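Local structure of phosphoacetylglucosamine mutase (Aspergillus lentulus, 5O9X) at residues R302-F316 / H441-D455. The protein catalyses the interconversion of N-acetylglucosamine 6-phosphate and N-acetylglucosamine 1-phosphate, probably through a bisphosphorylated sugar intermediate. The protein carries 1 engineered substitution. Residues are numbered along the deposited sequence; the frame is centred on the assembly and turned at random.
Sequences RLLDGDRIATLAASF and HKGWTPKEWLATYTD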
ATOM      1  N   ARG A 302      17.375  -3.584 -14.706  1.00 16.52           N
ATOM      2  CA  ARG A 302      17.655  -3.891 -13.286  1.00 15.52           C
ATOM      3  C   ARG A 302      16.538  -3.299 -12.441  1.00 15.42           C
ATOM      4  O   ARG A 302      16.176  -2.151 -12.599  1.00 16.53           O
ATOM      5  CB  ARG A 302      18.971  -3.260 -12.796  1.00 16.18           C
ATOM      6  CG  ARG A 302      20.170  -3.592 -13.710  1.00 17.30           C
ATOM      7  CD  ARG A 302      20.452  -5.118 -13.691  1.00 18.88           C
ATOM      8  NE  ARG A 302      21.634  -5.441 -14.485  1.00 20.98           N
ATOM      9  CZ  ARG A 302      22.156  -6.671 -14.585  1.00 26.21           C
ATOM     10  NH1 ARG A 302      21.573  -7.724 -13.982  1.00 23.72           N
ATOM     11  NH2 ARG A 302      23.254  -6.837 -15.341  1.00 24.74           N
ATOM     12  N   LEU A 303      16.045  -4.097 -11.538  1.00 15.78           N
ATOM     13  CA  LEU A 303      14.869  -3.738 -10.766  1.00 15.73           C
ATOM     14  C   LEU A 303      15.286  -3.277  -9.387  1.00 15.75           C
ATOM     15  O   LEU A 303      16.116  -3.923  -8.757  1.00 15.49           O
ATOM     16  CB  LEU A 303      13.924  -4.982 -10.612  1.00 14.85           C
ATOM     17  CG  LEU A 303      12.689  -4.800  -9.691  1.00 15.01           C
ATOM     18  CD1 LEU A 303      11.744  -3.695 -10.214  1.00 14.07           C
ATOM     19  CD2 LEU A 303      12.040  -6.210  -9.497  1.00 17.24           C
ATOM     20  N   LEU A 304      14.685  -2.168  -8.910  1.00 16.36           N
ATOM     21  CA  LEU A 304      14.917  -1.682  -7.562  1.00 15.71           C
ATOM     22  C   LEU A 304      13.608  -1.661  -6.865  1.00 16.33           C
ATOM     23  O   LEU A 304      12.948  -0.620  -6.865  1.00 16.64           O
ATOM     24  CB  LEU A 304      15.616  -0.308  -7.467  1.00 15.05           C
ATOM     25  CG  LEU A 304      17.034  -0.298  -8.140  1.00 17.20           C
ATOM     26  CD1 LEU A 304      17.387   1.114  -8.717  1.00 16.69           C
ATOM     27  CD2 LEU A 304      18.065  -0.770  -7.148  1.00 18.13           C
ATOM     28  N   ASP A 305      13.285  -2.765  -6.185  1.00 15.76           N
ATOM     29  CA  ASP A 305      11.868  -2.946  -5.740  1.00 15.99           C
ATOM     30  C   ASP A 305      11.617  -2.431  -4.315  1.00 15.97           C
ATOM     31  O   ASP A 305      12.468  -1.720  -3.773  1.00 14.89           O
ATOM     32  CB  ASP A 305      11.452  -4.436  -5.882  1.00 16.23           C
ATOM     33  CG  ASP A 305      12.204  -5.384  -4.867  1.00 20.12           C
ATOM     34  OD1 ASP A 305      12.906  -4.939  -3.905  1.00 16.00           O
ATOM     35  OD2 ASP A 305      12.044  -6.623  -5.007  1.00 19.71           O
ATOM     36  N   GLY A 306      10.475  -2.803  -3.693  1.00 14.06           N
ATOM     37  CA  GLY A 306      10.177  -2.280  -2.329  1.00 14.70           C
ATOM     38  C   GLY A 306      11.231  -2.495  -1.268  1.00 14.87           C
ATOM     39  O   GLY A 306      11.467  -1.621  -0.395  1.00 13.61           O
ATOM     40  N   ASP A 307      11.868  -3.673  -1.288  1.00 15.17           N
ATOM     41  CA  ASP A 307      12.936  -3.913  -0.296  1.00 15.42           C
ATOM     42  C   ASP A 307      14.177  -3.118  -0.539  1.00 15.76           C
ATOM     43  O   ASP A 307      14.913  -2.793   0.398  1.00 16.92           O
ATOM     44  CB  ASP A 307      13.240  -5.388  -0.249  1.00 16.47           C
ATOM     45  CG  ASP A 307      12.037  -6.141   0.257  1.00 20.52           C
ATOM     46  OD1 ASP A 307      11.672  -5.983   1.457  1.00 21.17           O
ATOM     47  OD2 ASP A 307      11.386  -6.840  -0.557  1.00 20.83           O
ATOM     48  N   ARG A 308      14.434  -2.779  -1.794  1.00 14.23           N
ATOM     49  CA  ARG A 308      15.511  -1.810  -2.093  1.00 16.08           C
ATOM     50  C   ARG A 308      15.219  -0.435  -1.530  1.00 14.72           C
ATOM     51  O   ARG A 308      16.160   0.213  -1.078  1.00 16.65           O
ATOM     52  CB  ARG A 308      15.754  -1.576  -3.617  1.00 14.94           C
ATOM     53  CG  ARG A 308      16.253  -2.830  -4.250  1.00 16.84           C
ATOM     54  CD  ARG A 308      17.780  -2.881  -3.991  1.00 16.91           C
ATOM     55  NE  ARG A 308      18.243  -4.077  -4.642  1.00 18.79           N
ATOM     56  CZ  ARG A 308      19.492  -4.439  -4.860  1.00 18.53           C
ATOM     57  NH1 ARG A 308      20.503  -3.706  -4.359  1.00 16.69           N
ATOM     58  NH2 ARG A 308      19.717  -5.580  -5.531  1.00 19.40           N
ATOM     59  N   ILE A 309      13.956  -0.012  -1.584  1.00 13.62           N
ATOM     60  CA  ILE A 309      13.561   1.275  -0.963  1.00 15.75           C
ATOM     61  C   ILE A 309      13.701   1.179   0.566  1.00 15.27           C
ATOM     62  O   ILE A 309      14.255   2.081   1.192  1.00 13.90           O
ATOM     63  CB  ILE A 309      12.102   1.714  -1.383  1.00 15.36           C
ATOM     64  CG1 ILE A 309      12.062   1.825  -2.947  1.00 15.93           C
ATOM     65  CG2 ILE A 309      11.773   3.089  -0.756  1.00 15.34           C
ATOM     66  CD1 ILE A 309      10.676   2.075  -3.540  1.00 17.54           C
ATOM     67  N   ALA A 310      13.182   0.098   1.158  1.00 14.29           N
ATOM     68  CA  ALA A 310      13.265  -0.080   2.628  1.00 15.51           C
ATOM     69  C   ALA A 310      14.757   0.023   3.057  1.00 16.45           C
ATOM     70  O   ALA A 310      15.118   0.703   4.050  1.00 15.90           O
ATOM     71  CB  ALA A 310      12.707  -1.442   2.984  1.00 14.42           C
ATOM     72  N   THR A 311      15.602  -0.706   2.359  1.00 15.56           N
ATOM     73  CA  THR A 311      17.027  -0.759   2.778  1.00 16.31           C
ATOM     74  C   THR A 311      17.762   0.581   2.530  1.00 16.19           C
ATOM     75  O   THR A 311      18.627   0.986   3.327  1.00 14.95           O
ATOM     76  CB  THR A 311      17.776  -1.920   2.113  1.00 16.39           C
ATOM     77  OG1 THR A 311      17.637  -1.872   0.709  1.00 17.06           O
ATOM     78  CG2 THR A 311      17.184  -3.221   2.623  1.00 16.97           C
ATOM     79  N   LEU A 312      17.406   1.237   1.440  1.00 15.47           N
ATOM     80  CA  LEU A 312      17.880   2.591   1.146  1.00 16.17           C
ATOM     81  C   LEU A 312      17.512   3.526   2.328  1.00 17.31           C
ATOM     82  O   LEU A 312      18.360   4.254   2.872  1.00 15.47           O
ATOM     83  CB  LEU A 312      17.296   3.100  -0.215  1.00 15.49           C
ATOM     84  CG  LEU A 312      17.788   4.522  -0.607  1.00 16.65           C
ATOM     85  CD1 LEU A 312      19.278   4.479  -0.998  1.00 18.29           C
ATOM     86  CD2 LEU A 312      16.981   5.163  -1.694  1.00 18.23           C
ATOM     87  N   ALA A 313      16.236   3.523   2.711  1.00 15.43           N
ATOM     88  CA  ALA A 313      15.741   4.390   3.810  1.00 18.99           C
ATOM     89  C   ALA A 313      16.353   4.017   5.188  1.00 20.80           C
ATOM     90  O   ALA A 313      16.743   4.891   5.933  1.00 17.03           O
ATOM     91  CB  ALA A 313      14.208   4.258   3.899  1.00 18.06           C
ATOM     92  N   ALA A 314      16.433   2.698   5.497  1.00 18.60           N
ATOM     93  CA  ALA A 314      17.067   2.274   6.741  1.00 18.20           C
ATOM     94  C   ALA A 314      18.543   2.696   6.817  1.00 17.17           C
ATOM     95  O   ALA A 314      19.000   3.134   7.907  1.00 17.59           O
ATOM     96  CB  ALA A 314      16.895   0.771   6.962  1.00 17.06           C
ATOM     97  N   SER A 315      19.286   2.610   5.713  1.00 16.43           N
ATOM     98  CA  SER A 315      20.699   3.030   5.705  1.00 18.32           C
ATOM     99  C   SER A 315      20.772   4.564   5.939  1.00 18.83           C
ATOM    100  O   SER A 315      21.558   5.024   6.759  1.00 19.93           O
ATOM    101  CB  SER A 315      21.278   2.688   4.333  1.00 19.40           C
ATOM    102  OG  SER A 315      22.426   3.431   4.042  1.00 22.15           O
ATOM    103  N   PHE A 316      20.024   5.348   5.159  1.00 19.29           N
ATOM    104  CA  PHE A 316      20.053   6.801   5.287  1.00 18.64           C
ATOM    105  C   PHE A 316      19.681   7.244   6.714  1.00 20.73           C
ATOM    106  O   PHE A 316      20.385   8.016   7.343  1.00 20.63           O
ATOM    107  CB  PHE A 316      19.082   7.438   4.299  1.00 19.32           C
ATOM    108  CG  PHE A 316      19.214   8.933   4.222  1.00 19.32           C
ATOM    109  CD1 PHE A 316      20.474   9.517   3.976  1.00 20.79           C
ATOM    110  CD2 PHE A 316      18.108   9.742   4.410  1.00 21.06           C
ATOM    111  CE1 PHE A 316      20.588  10.918   3.913  1.00 20.49           C
ATOM    112  CE2 PHE A 316      18.200  11.131   4.293  1.00 21.18           C
ATOM    113  CZ  PHE A 316      19.451  11.702   4.029  1.00 19.30           C
ATOM    114  N   HIS A 441      21.312  13.134  -1.329  1.00 16.20           N
ATOM    115  CA  HIS A 441      22.202  13.289  -0.192  1.00 17.85           C
ATOM    116  C   HIS A 441      23.431  12.357  -0.230  1.00 19.36           C
ATOM    117  O   HIS A 441      24.566  12.787   0.037  1.00 15.75           O
ATOM    118  CB  HIS A 441      21.465  13.051   1.124  1.00 20.06           C
ATOM    119  CG  HIS A 441      20.644  14.222   1.563  1.00 24.81           C
ATOM    120  ND1 HIS A 441      21.152  15.193   2.403  1.00 26.02           N
ATOM    121  CD2 HIS A 441      19.378  14.605   1.256  1.00 23.02           C
ATOM    122  CE1 HIS A 441      20.213  16.103   2.629  1.00 26.43           C
ATOM    123  NE2 HIS A 441      19.139  15.783   1.932  1.00 26.55           N
ATOM    124  N   LYS A 442      23.202  11.099  -0.578  1.00 15.94           N
ATOM    125  CA  LYS A 442      24.299  10.124  -0.667  1.00 17.93           C
ATOM    126  C   LYS A 442      25.206  10.420  -1.857  1.00 17.85           C
ATOM    127  O   LYS A 442      26.397  10.038  -1.842  1.00 17.54           O
ATOM    128  CB  LYS A 442      23.746   8.659  -0.768  1.00 16.83           C
ATOM    129  CG  LYS A 442      23.067   8.147   0.550  1.00 17.89           C
ATOM    130  CD  LYS A 442      22.624   6.662   0.263  1.00 18.73           C
ATOM    131  CE  LYS A 442      22.117   5.844   1.456  1.00 20.35           C
ATOM    132  NZ  LYS A 442      23.195   5.690   2.489  1.00 21.20           N
ATOM    133  N   GLY A 443      24.662  11.050  -2.897  1.00 17.11           N
ATOM    134  CA  GLY A 443      25.403  11.377  -4.169  1.00 15.91           C
ATOM    135  C   GLY A 443      25.308  10.180  -5.115  1.00 19.02           C
ATOM    136  O   GLY A 443      25.892  10.163  -6.189  1.00 17.72           O
ATOM    137  N   TRP A 444      24.491   9.184  -4.748  1.00 18.13           N
ATOM    138  CA  TRP A 444      24.422   7.924  -5.501  1.00 19.71           C
ATOM    139  C   TRP A 444      23.605   8.044  -6.760  1.00 20.55           C
ATOM    140  O   TRP A 444      22.645   8.880  -6.818  1.00 20.19           O
ATOM    141  CB  TRP A 444      23.671   6.885  -4.627  1.00 19.63           C
ATOM    142  CG  TRP A 444      24.519   6.136  -3.690  1.00 18.50           C
ATOM    143  CD1 TRP A 444      25.887   6.352  -3.381  1.00 17.93           C
ATOM    144  CD2 TRP A 444      24.079   5.103  -2.838  1.00 18.93           C
ATOM    145  NE1 TRP A 444      26.282   5.432  -2.468  1.00 18.64           N
ATOM    146  CE2 TRP A 444      25.200   4.685  -2.071  1.00 19.59           C
ATOM    147  CE3 TRP A 444      22.823   4.441  -2.669  1.00 18.96           C
ATOM    148  CZ2 TRP A 444      25.131   3.633  -1.145  1.00 18.16           C
ATOM    149  CZ3 TRP A 444      22.762   3.393  -1.720  1.00 18.14           C
ATOM    150  CH2 TRP A 444      23.885   3.004  -0.990  1.00 19.04           C
ATOM    151  N   THR A 445      23.996   7.250  -7.762  1.00 19.25           N
ATOM    152  CA  THR A 445      23.133   6.968  -8.951  1.00 21.40           C
ATOM    153  C   THR A 445      22.468   5.612  -8.765  1.00 19.74           C
ATOM    154  O   THR A 445      22.826   4.904  -7.824  1.00 19.60           O
ATOM    155  CB  THR A 445      23.926   6.898 -10.283  1.00 19.91           C
ATOM    156  OG1 THR A 445      24.754   5.718 -10.291  1.00 20.32           O
ATOM    157  CG2 THR A 445      24.831   8.185 -10.500  1.00 23.27           C
ATOM    158  N   PRO A 446      21.550   5.200  -9.689  1.00 19.35           N
ATOM    159  CA  PRO A 446      20.981   3.817  -9.502  1.00 19.65           C
ATOM    160  C   PRO A 446      22.062   2.686  -9.501  1.00 18.51           C
ATOM    161  O   PRO A 446      21.933   1.691  -8.789  1.00 18.13           O
ATOM    162  CB  PRO A 446      20.034   3.646 -10.724  1.00 17.74           C
ATOM    163  CG  PRO A 446      19.577   5.090 -11.051  1.00 18.37           C
ATOM    164  CD  PRO A 446      20.756   6.001 -10.674  1.00 19.06           C
ATOM    165  N   LYS A 447      23.114   2.878 -10.257  1.00 19.41           N
ATOM    166  CA  LYS A 447      24.286   1.959 -10.170  1.00 22.20           C
ATOM    167  C   LYS A 447      24.707   1.668  -8.707  1.00 19.20           C
ATOM    168  O   LYS A 447      24.864   0.478  -8.352  1.00 17.79           O
ATOM    169  CB  LYS A 447      25.514   2.545 -10.945  1.00 22.74           C
ATOM    170  CG  LYS A 447      26.756   1.628 -10.822  1.00 24.56           C
ATOM    171  CD  LYS A 447      27.978   2.208 -11.552  1.00 30.37           C
ATOM    172  CE  LYS A 447      29.073   1.127 -11.593  1.00 34.35           C
ATOM    173  NZ  LYS A 447      30.415   1.728 -11.757  1.00 41.75           N
ATOM    174  N   GLU A 448      25.011   2.717  -7.889  1.00 21.55           N
ATOM    175  CA  GLU A 448      25.429   2.482  -6.486  1.00 20.85           C
ATOM    176  C   GLU A 448      24.374   1.888  -5.610  1.00 18.83           C
ATOM    177  O   GLU A 448      24.623   1.043  -4.716  1.00 19.03           O
ATOM    178  CB  GLU A 448      25.954   3.791  -5.813  1.00 20.88           C
ATOM    179  CG  GLU A 448      27.322   4.218  -6.362  1.00 22.75           C
ATOM    180  CD  GLU A 448      27.251   4.920  -7.699  1.00 26.51           C
ATOM    181  OE1 GLU A 448      26.231   5.568  -8.002  1.00 29.39           O
ATOM    182  OE2 GLU A 448      28.202   4.841  -8.473  1.00 25.60           O
ATOM    183  N   TRP A 449      23.128   2.283  -5.850  1.00 18.28           N
ATOM    184  CA  TRP A 449      22.045   1.714  -5.090  1.00 17.37           C
ATOM    185  C   TRP A 449      21.896   0.203  -5.433  1.00 16.63           C
ATOM    186  O   TRP A 449      21.754  -0.612  -4.531  1.00 17.32           O
ATOM    187  CB  TRP A 449      20.731   2.501  -5.467  1.00 17.02           C
ATOM    188  CG  TRP A 449      19.483   2.106  -4.673  1.00 17.80           C
ATOM    189  CD1 TRP A 449      19.388   1.262  -3.562  1.00 16.12           C
ATOM    190  CD2 TRP A 449      18.156   2.546  -4.959  1.00 18.18           C
ATOM    191  NE1 TRP A 449      18.066   1.208  -3.143  1.00 16.33           N
ATOM    192  CE2 TRP A 449      17.289   1.971  -3.990  1.00 17.57           C
ATOM    193  CE3 TRP A 449      17.608   3.355  -5.964  1.00 17.23           C
ATOM    194  CZ2 TRP A 449      15.888   2.170  -4.016  1.00 15.99           C
ATOM    195  CZ3 TRP A 449      16.228   3.587  -5.950  1.00 15.70           C
ATOM    196  CH2 TRP A 449      15.384   2.999  -4.995  1.00 17.12           C
ATOM    197  N   LEU A 450      21.931  -0.146  -6.711  1.00 16.09           N
ATOM    198  CA  LEU A 450      21.892  -1.561  -7.106  1.00 15.27           C
ATOM    199  C   LEU A 450      23.055  -2.382  -6.492  1.00 18.37           C
ATOM    200  O   LEU A 450      22.837  -3.533  -6.052  1.00 16.38           O
ATOM    201  CB  LEU A 450      21.843  -1.745  -8.645  1.00 15.84           C
ATOM    202  CG  LEU A 450      21.580  -3.200  -9.166  1.00 16.92           C
ATOM    203  CD1 LEU A 450      20.101  -3.535  -8.977  1.00 18.32           C
ATOM    204  CD2 LEU A 450      21.975  -3.225 -10.617  1.00 19.46           C
ATOM    205  N   ALA A 451      24.226  -1.737  -6.333  1.00 18.38           N
ATOM    206  CA  ALA A 451      25.401  -2.441  -5.858  1.00 17.82           C
ATOM    207  C   ALA A 451      25.384  -2.736  -4.359  1.00 19.32           C
ATOM    208  O   ALA A 451      26.155  -3.602  -3.897  1.00 20.35           O
ATOM    209  CB  ALA A 451      26.699  -1.665  -6.309  1.00 20.19           C
ATOM    210  N   THR A 452      24.452  -2.154  -3.591  1.00 15.36           N
ATOM    211  CA  THR A 452      24.321  -2.471  -2.174  1.00 17.52           C
ATOM    212  C   THR A 452      24.285  -3.983  -1.875  1.00 21.97           C
ATOM    213  O   THR A 452      24.908  -4.447  -0.918  1.00 20.44           O
ATOM    214  CB  THR A 452      23.106  -1.792  -1.501  1.00 18.72           C
ATOM    215  OG1 THR A 452      21.874  -2.086  -2.225  1.00 17.96           O
ATOM    216  CG2 THR A 452      23.258  -0.226  -1.495  1.00 17.08           C
ATOM    217  N   TYR A 453      23.489  -4.735  -2.645  1.00 20.23           N
ATOM    218  CA  TYR A 453      23.428  -6.193  -2.523  1.00 19.56           C
ATOM    219  C   TYR A 453      22.908  -6.718  -3.875  1.00 18.87           C
ATOM    220  O   TYR A 453      22.378  -5.957  -4.685  1.00 19.62           O
ATOM    221  CB  TYR A 453      22.577  -6.635  -1.328  1.00 16.88           C
ATOM    222  CG  TYR A 453      21.080  -6.229  -1.428  1.00 16.50           C
ATOM    223  CD1 TYR A 453      20.151  -7.009  -2.186  1.00 15.18           C
ATOM    224  CD2 TYR A 453      20.607  -5.062  -0.757  1.00 15.62           C
ATOM    225  CE1 TYR A 453      18.767  -6.636  -2.268  1.00 15.46           C
ATOM    226  CE2 TYR A 453      19.253  -4.684  -0.823  1.00 17.34           C
ATOM    227  CZ  TYR A 453      18.352  -5.477  -1.539  1.00 16.05           C
ATOM    228  OH  TYR A 453      17.079  -5.054  -1.534  1.00 16.73           O
ATOM    229  N   THR A 454      23.107  -7.998  -4.156  1.00 19.73           N
ATOM    230  CA  THR A 454      22.590  -8.576  -5.400  1.00 19.00           C
ATOM    231  C   THR A 454      21.413  -9.481  -5.095  1.00 19.53           C
ATOM    232  O   THR A 454      21.552 -10.445  -4.313  1.00 19.42           O
ATOM    233  CB  THR A 454      23.705  -9.312  -6.159  1.00 23.18           C
ATOM    234  OG1 THR A 454      24.776  -8.380  -6.454  1.00 22.77           O
ATOM    235  CG2 THR A 454      23.200  -9.877  -7.522  1.00 20.07           C
ATOM    236  N   ASP A 455      20.264  -9.177  -5.710  1.00 18.58           N
ATOM    237  CA  ASP A 455      19.074 -10.017  -5.518  1.00 17.79           C
ATOM    238  C   ASP A 455      19.335 -11.449  -5.995  1.00 17.82           C
ATOM    239  O   ASP A 455      19.957 -11.664  -7.013  1.00 18.95           O
ATOM    240  CB  ASP A 455      17.902  -9.422  -6.376  1.00 18.33           C
ATOM    241  CG  ASP A 455      17.235  -8.213  -5.695  1.00 23.55           C
ATOM    242  OD1 ASP A 455      16.915  -8.329  -4.502  1.00 20.67           O
ATOM    243  OD2 ASP A 455      17.003  -7.150  -6.342  1.00 28.03           O
TER
HETATM  244  O   HOH W   1      17.595  -6.263  -8.544  1.00 20.30           O
HETATM  245  O   HOH W   2      15.100  -5.220  -6.372  1.00 25.84           O
HETATM  246  O   HOH W   3      15.476  -6.374  -3.089  1.00 19.97           O
HETATM  247  O   HOH W   4      19.658  -0.591  -0.671  1.00 21.12           O
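The guanidinium of R308 lies flat on the Y453 ring, planes 10° apart and CZ of R308 3.6 Å from the ring centroid, a stacked cation-pi pair; L450 CD1 lies over the opposite face of the guanidinium, offset toward the rim. D455 OD2 lies at the edge, in plane, 3.2 Å from R308 NH2: a salt bridge whose hydrogen bond is weak though nearly straight. R308 NH1 and NH2 both grip Y453 O, from the same side of that carbonyl's plane, and NH1 also donates to L450 O at 2.9 Å. The bend at chi2 (-83°) turns the arginine chain along the tyrosine, so that one buried cation ties together the chain from L450 to D455.

The W449 indole is clamped between two leucines: L304 CD2 lies over its five-membered ring and L312 CD2 over the six-membered ring on the other face, both CH-pi contacts. At its edge, NE1 of W449 donates to R308 O at 3.0 Å, from the face of that carbonyl opposite the helical donor L312 N. Farther along, K442 NZ reaches S315 OG at 2.8 Å, and F316 CZ lies over the H441 imidazole.

The short helix 446-451 thus crosses helix 306-316 almost perpendicularly (94°), about 11 Å separating the D307 side chain from bound glucose 1,6-bisphosphate. It packs against edge strand 301-304 and the following helix 306-324, consistent with the passage from domain II to domain III of the alpha-D-phosphohexomutase fold.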